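Local coordinates for toxin-like protein (Paenibacillus larvae subsp. larvae BRL-230010, PDB 5DZQ) that probably acts as a C3-like mono-ADP-ribosyltransferase toxin, transferring ADP-ribose from NAD+ to a protein target, at residues Trp32-Glu46 / Lys74-Lys86. Numbering follows the deposited sequence.
Sequences WEKKLRANEKELVKE and KILKLDEALKKSK
E40 OE1 is gripped from two segments: K84 NZ forms a salt bridge to it at 2.7 Å on the syn lone pair, and R37 N donates to its anti side at 2.9 Å, nearly straight at 172°. R37 is the N-cap of helix 38-49, and the E40 carboxylate accepting its amide makes one half of a capping box. K84 gets there fully extended and gives K35 O a weak bond. W32 NE1 donates to A81 O (2.9 Å), which lies close to the indole plane, while NE1 stands above the carbonyl plane; K84 N reaches the same oxygen from the opposite face. S85 CB makes a CH-pi contact over one indole face, 3.6 Å from the five-membered ring centroid; L36 CD1 lies over the other. Farther along, helices 38-46 and 74-83 cross at -105°; L43 CD2 presses on K77 CB, while V44 CG2 meets L78 CD1 at 3.6 Å. K74 NZ makes a salt bridge to E46 OE1 (2.9 Å) and a hydrogen bond to Y111 O of the second subunit. W32 and V44 also rest on V169 of strand 167-170. The shared acceptors thus tie helices 29-35 and 38-49 to the C-terminal end of helix 69-83, the lysine charge probably stabilising E40 as a carboxylate.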
loop_
_atom_site.group_PDB
_atom_site.type_symbol
_atom_site.label_atom_id
_atom_site.label_comp_id
_atom_site.label_asym_id
_atom_site.label_seq_id
_atom_site.Cartn_x
_atom_site.Cartn_y
_atom_site.Cartn_z
ATOM N N TRP B 32 12.371 -15.364 16.819
ATOM C CA TRP B 32 12.860 -15.309 15.445
ATOM C C TRP B 32 14.031 -14.340 15.344
ATOM O O TRP B 32 15.068 -14.663 14.758
ATOM C CB TRP B 32 11.732 -14.901 14.497
ATOM C CG TRP B 32 12.099 -14.903 13.033
ATOM C CD1 TRP B 32 12.974 -15.744 12.393
ATOM C CD2 TRP B 32 11.591 -14.020 12.036
ATOM N NE1 TRP B 32 13.037 -15.429 11.051
ATOM C CE2 TRP B 32 12.195 -14.376 10.810
ATOM C CE3 TRP B 32 10.682 -12.957 12.060
ATOM C CZ2 TRP B 32 11.914 -13.708 9.622
ATOM C CZ3 TRP B 32 10.408 -12.298 10.885
ATOM C CH2 TRP B 32 11.020 -12.673 9.679
ATOM N N GLU B 33 13.867 -13.162 15.937
ATOM C CA GLU B 33 14.896 -12.124 15.904
ATOM C C GLU B 33 16.244 -12.629 16.435
ATOM O O GLU B 33 17.300 -12.260 15.919
ATOM C CB GLU B 33 14.441 -10.903 16.704
ATOM C CG GLU B 33 15.395 -9.722 16.638
ATOM C CD GLU B 33 15.082 -8.653 17.670
ATOM O OE1 GLU B 33 14.420 -8.968 18.682
ATOM O OE2 GLU B 33 15.502 -7.495 17.469
ATOM N N LYS B 34 16.203 -13.482 17.454
ATOM C CA LYS B 34 17.434 -14.022 18.033
ATOM C C LYS B 34 18.137 -14.975 17.073
ATOM O O LYS B 34 19.348 -15.175 17.158
ATOM C CB LYS B 34 17.147 -14.734 19.357
ATOM C CG LYS B 34 16.715 -13.801 20.480
ATOM C CD LYS B 34 16.555 -14.547 21.803
ATOM C CE LYS B 34 15.482 -13.908 22.687
ATOM N NZ LYS B 34 15.825 -12.518 23.095
ATOM N N LYS B 35 17.378 -15.552 16.148
ATOM C CA LYS B 35 17.942 -16.478 15.172
ATOM C C LYS B 35 18.529 -15.767 13.960
ATOM O O LYS B 35 19.260 -16.370 13.181
ATOM C CB LYS B 35 16.879 -17.480 14.706
ATOM C CG LYS B 35 16.549 -18.582 15.712
ATOM C CD LYS B 35 15.816 -19.736 15.033
ATOM C CE LYS B 35 15.702 -20.956 15.939
ATOM N NZ LYS B 35 14.604 -20.847 16.948
ATOM N N LEU B 36 18.199 -14.492 13.779
ATOM C CA LEU B 36 18.626 -13.788 12.575
ATOM C C LEU B 36 19.991 -13.124 12.716
ATOM O O LEU B 36 20.374 -12.658 13.792
ATOM C CB LEU B 36 17.596 -12.734 12.182
ATOM C CG LEU B 36 16.205 -13.248 11.821
ATOM C CD1 LEU B 36 15.290 -12.077 11.485
ATOM C CD2 LEU B 36 16.295 -14.222 10.655
ATOM N N ARG B 37 20.721 -13.094 11.610
ATOM C CA ARG B 37 21.933 -12.300 11.506
ATOM C C ARG B 37 21.555 -10.822 11.430
ATOM O O ARG B 37 20.410 -10.491 11.128
ATOM C CB ARG B 37 22.736 -12.716 10.276
ATOM C CG ARG B 37 23.229 -14.159 10.330
ATOM C CD ARG B 37 23.632 -14.648 8.944
ATOM N NE ARG B 37 24.646 -13.794 8.328
ATOM C CZ ARG B 37 25.959 -14.000 8.418
ATOM N NH1 ARG B 37 26.424 -15.035 9.103
ATOM N NH2 ARG B 37 26.806 -13.172 7.822
ATOM N N ALA B 38 22.508 -9.938 11.696
ATOM C CA ALA B 38 22.228 -8.505 11.664
ATOM C C ALA B 38 21.719 -8.053 10.291
ATOM O O ALA B 38 20.817 -7.221 10.209
ATOM C CB ALA B 38 23.470 -7.715 12.057
ATOM N N ASN B 39 22.285 -8.608 9.221
ATOM C CA ASN B 39 21.908 -8.194 7.869
ATOM C C ASN B 39 20.523 -8.713 7.494
ATOM O O ASN B 39 19.819 -8.090 6.702
ATOM C CB ASN B 39 22.939 -8.663 6.836
ATOM C CG ASN B 39 22.880 -10.169 6.588
ATOM O OD1 ASN B 39 23.316 -10.962 7.421
ATOM N ND2 ASN B 39 22.348 -10.561 5.434
ATOM N N GLU B 40 20.142 -9.846 8.076
ATOM C CA GLU B 40 18.834 -10.452 7.841
ATOM C C GLU B 40 17.734 -9.631 8.492
ATOM O O GLU B 40 16.661 -9.439 7.900
ATOM C CB GLU B 40 18.802 -11.902 8.366
ATOM C CG GLU B 40 19.498 -12.912 7.447
ATOM C CD GLU B 40 19.583 -14.317 8.037
ATOM O OE1 GLU B 40 19.701 -14.456 9.273
ATOM O OE2 GLU B 40 19.549 -15.290 7.257
ATOM N N LYS B 41 17.995 -9.136 9.701
ATOM C CA LYS B 41 17.029 -8.269 10.381
ATOM C C LYS B 41 16.802 -6.986 9.589
ATOM O O LYS B 41 15.673 -6.531 9.453
ATOM C CB LYS B 41 17.489 -7.899 11.795
ATOM C CG LYS B 41 17.755 -9.060 12.745
ATOM C CD LYS B 41 18.338 -8.537 14.064
ATOM C CE LYS B 41 18.923 -9.653 14.921
ATOM N NZ LYS B 41 19.390 -9.159 16.255
ATOM N N GLU B 42 17.893 -6.388 9.109
ATOM C CA GLU B 42 17.823 -5.178 8.299
ATOM C C GLU B 42 16.992 -5.419 7.049
ATOM O O GLU B 42 16.139 -4.603 6.669
ATOM C CB GLU B 42 19.226 -4.706 7.899
ATOM C CG GLU B 42 20.026 -4.096 9.039
ATOM C CD GLU B 42 21.468 -3.816 8.652
ATOM O OE1 GLU B 42 21.890 -4.245 7.552
ATOM O OE2 GLU B 42 22.182 -3.177 9.454
ATOM N N LEU B 43 17.253 -6.549 6.408
ATOM C CA LEU B 43 16.574 -6.892 5.173
ATOM C C LEU B 43 15.084 -7.124 5.386
ATOM O O LEU B 43 14.260 -6.705 4.558
ATOM C CB LEU B 43 17.217 -8.133 4.549
ATOM C CG LEU B 43 16.808 -8.432 3.117
ATOM C CD1 LEU B 43 17.114 -7.246 2.196
ATOM C CD2 LEU B 43 17.544 -9.670 2.648
ATOM N N VAL B 44 14.729 -7.810 6.471
ATOM C CA VAL B 44 13.312 -8.034 6.769
ATOM C C VAL B 44 12.599 -6.697 6.966
ATOM O O VAL B 44 11.505 -6.478 6.432
ATOM C CB VAL B 44 13.117 -8.928 8.011
ATOM C CG1 VAL B 44 11.665 -8.927 8.449
ATOM C CG2 VAL B 44 13.576 -10.350 7.688
ATOM N N LYS B 45 13.236 -5.789 7.696
ATOM C CA LYS B 45 12.670 -4.452 7.874
ATOM C C LYS B 45 12.623 -3.669 6.566
ATOM O O LYS B 45 11.667 -2.918 6.323
ATOM C CB LYS B 45 13.463 -3.675 8.921
ATOM C CG LYS B 45 13.273 -4.206 10.332
ATOM C CD LYS B 45 13.738 -3.179 11.344
ATOM C CE LYS B 45 13.737 -3.735 12.745
ATOM N NZ LYS B 45 14.246 -2.703 13.697
ATOM N N GLU B 46 13.652 -3.834 5.732
ATOM C CA GLU B 46 13.667 -3.194 4.412
ATOM C C GLU B 46 12.434 -3.603 3.613
ATOM O O GLU B 46 11.728 -2.745 3.067
ATOM C CB GLU B 46 14.932 -3.543 3.612
ATOM C CG GLU B 46 14.945 -2.901 2.203
ATOM C CD GLU B 46 16.243 -3.133 1.431
ATOM O OE1 GLU B 46 16.181 -3.314 0.198
ATOM O OE2 GLU B 46 17.323 -3.122 2.053
ATOM N N LYS B 74 18.818 -10.130 -2.776
ATOM C CA LYS B 74 18.071 -9.837 -1.550
ATOM C C LYS B 74 16.977 -10.861 -1.304
ATOM O O LYS B 74 16.703 -11.251 -0.164
ATOM C CB LYS B 74 17.422 -8.443 -1.613
ATOM C CG LYS B 74 18.369 -7.281 -1.807
ATOM C CD LYS B 74 17.566 -5.988 -1.772
ATOM C CE LYS B 74 18.367 -4.813 -2.297
ATOM N NZ LYS B 74 17.533 -3.577 -2.344
ATOM N N ILE B 75 16.308 -11.256 -2.377
ATOM C CA ILE B 75 15.165 -12.142 -2.240
ATOM C C ILE B 75 15.652 -13.474 -1.687
ATOM O O ILE B 75 15.007 -14.066 -0.819
ATOM C CB ILE B 75 14.417 -12.321 -3.585
ATOM C CG1 ILE B 75 13.553 -11.077 -3.873
ATOM C CG2 ILE B 75 13.550 -13.567 -3.558
ATOM C CD1 ILE B 75 12.989 -11.026 -5.262
ATOM N N LEU B 76 16.809 -13.933 -2.160
ATOM C CA LEU B 76 17.342 -15.192 -1.649
ATOM C C LEU B 76 17.660 -15.110 -0.163
ATOM O O LEU B 76 17.427 -16.065 0.577
ATOM C CB LEU B 76 18.578 -15.600 -2.426
ATOM C CG LEU B 76 18.216 -16.036 -3.844
ATOM C CD1 LEU B 76 19.465 -16.340 -4.638
ATOM C CD2 LEU B 76 17.290 -17.243 -3.800
ATOM N N LYS B 77 18.189 -13.968 0.271
ATOM C CA LYS B 77 18.488 -13.781 1.687
ATOM C C LYS B 77 17.214 -13.680 2.521
ATOM O O LYS B 77 17.136 -14.226 3.621
ATOM C CB LYS B 77 19.353 -12.532 1.900
ATOM C CG LYS B 77 20.718 -12.581 1.215
ATOM C CD LYS B 77 21.668 -11.545 1.809
ATOM C CE LYS B 77 23.083 -11.716 1.283
ATOM N NZ LYS B 77 23.224 -11.166 -0.089
ATOM N N LEU B 78 16.207 -12.986 2.000
ATOM C CA LEU B 78 14.943 -12.860 2.718
ATOM C C LEU B 78 14.264 -14.222 2.841
ATOM O O LEU B 78 13.736 -14.565 3.898
ATOM C CB LEU B 78 14.035 -11.851 2.007
ATOM C CG LEU B 78 12.766 -11.362 2.698
ATOM C CD1 LEU B 78 13.029 -10.964 4.149
ATOM C CD2 LEU B 78 12.203 -10.189 1.899
ATOM N N ASP B 79 14.308 -15.013 1.772
ATOM C CA ASP B 79 13.815 -16.385 1.822
ATOM C C ASP B 79 14.476 -17.168 2.967
ATOM O O ASP B 79 13.825 -17.937 3.676
ATOM C CB ASP B 79 14.089 -17.115 0.506
ATOM C CG ASP B 79 13.291 -16.558 -0.664
ATOM O OD1 ASP B 79 12.365 -15.752 -0.449
ATOM O OD2 ASP B 79 13.597 -16.945 -1.810
ATOM N N GLU B 80 15.777 -16.965 3.131
ATOM C CA GLU B 80 16.538 -17.719 4.124
ATOM C C GLU B 80 16.202 -17.254 5.527
ATOM O O GLU B 80 16.099 -18.059 6.456
ATOM C CB GLU B 80 18.033 -17.592 3.863
ATOM C CG GLU B 80 18.506 -18.425 2.683
ATOM C CD GLU B 80 18.128 -19.898 2.806
ATOM O OE1 GLU B 80 18.291 -20.481 3.905
ATOM O OE2 GLU B 80 17.653 -20.474 1.801
ATOM N N ALA B 81 16.016 -15.951 5.673
ATOM C CA ALA B 81 15.593 -15.387 6.946
ATOM C C ALA B 81 14.272 -16.012 7.381
ATOM O O ALA B 81 14.135 -16.464 8.519
ATOM C CB ALA B 81 15.458 -13.877 6.847
ATOM N N LEU B 82 13.310 -16.063 6.464
ATOM C CA LEU B 82 12.002 -16.630 6.782
ATOM C C LEU B 82 12.087 -18.121 7.099
ATOM O O LEU B 82 11.272 -18.643 7.869
ATOM C CB LEU B 82 11.015 -16.385 5.640
ATOM C CG LEU B 82 10.347 -15.004 5.654
ATOM C CD1 LEU B 82 9.568 -14.699 4.351
ATOM C CD2 LEU B 82 9.428 -14.858 6.871
ATOM N N LYS B 83 13.057 -18.817 6.509
ATOM C CA LYS B 83 13.190 -20.248 6.784
ATOM C C LYS B 83 13.645 -20.511 8.219
ATOM O O LYS B 83 13.476 -21.615 8.731
ATOM C CB LYS B 83 14.165 -20.914 5.810
ATOM C CG LYS B 83 13.550 -21.320 4.484
ATOM C CD LYS B 83 14.604 -21.931 3.569
ATOM C CE LYS B 83 14.039 -22.217 2.187
ATOM N NZ LYS B 83 15.096 -22.657 1.227
ATOM N N LYS B 84 14.216 -19.496 8.863
ATOM C CA LYS B 84 14.653 -19.618 10.255
ATOM C C LYS B 84 13.491 -19.420 11.227
ATOM O O LYS B 84 13.668 -19.522 12.448
ATOM C CB LYS B 84 15.758 -18.604 10.572
ATOM C CG LYS B 84 17.073 -18.821 9.828
ATOM C CD LYS B 84 18.104 -17.792 10.275
ATOM C CE LYS B 84 19.432 -17.965 9.554
ATOM N NZ LYS B 84 20.416 -16.925 9.969
ATOM N N SER B 85 12.311 -19.121 10.690
ATOM C CA SER B 85 11.116 -18.975 11.520
ATOM C C SER B 85 10.255 -20.222 11.449
ATOM O O SER B 85 10.219 -20.895 10.422
ATOM C CB SER B 85 10.296 -17.753 11.096
ATOM O OG SER B 85 9.674 -17.963 9.836
ATOM N N LYS B 86 9.570 -20.527 12.550
ATOM C CA LYS B 86 8.637 -21.653 12.621
ATOM C C LYS B 86 7.499 -21.290 13.554
ATOM O O LYS B 86 7.738 -21.006 14.726
ATOM C CB LYS B 86 9.313 -22.926 13.134
ATOM C CG LYS B 86 10.285 -23.605 12.183
ATOM C CD LYS B 86 10.829 -24.874 12.829
ATOM C CE LYS B 86 12.012 -25.448 12.062
ATOM N NZ LYS B 86 12.729 -26.489 12.864
#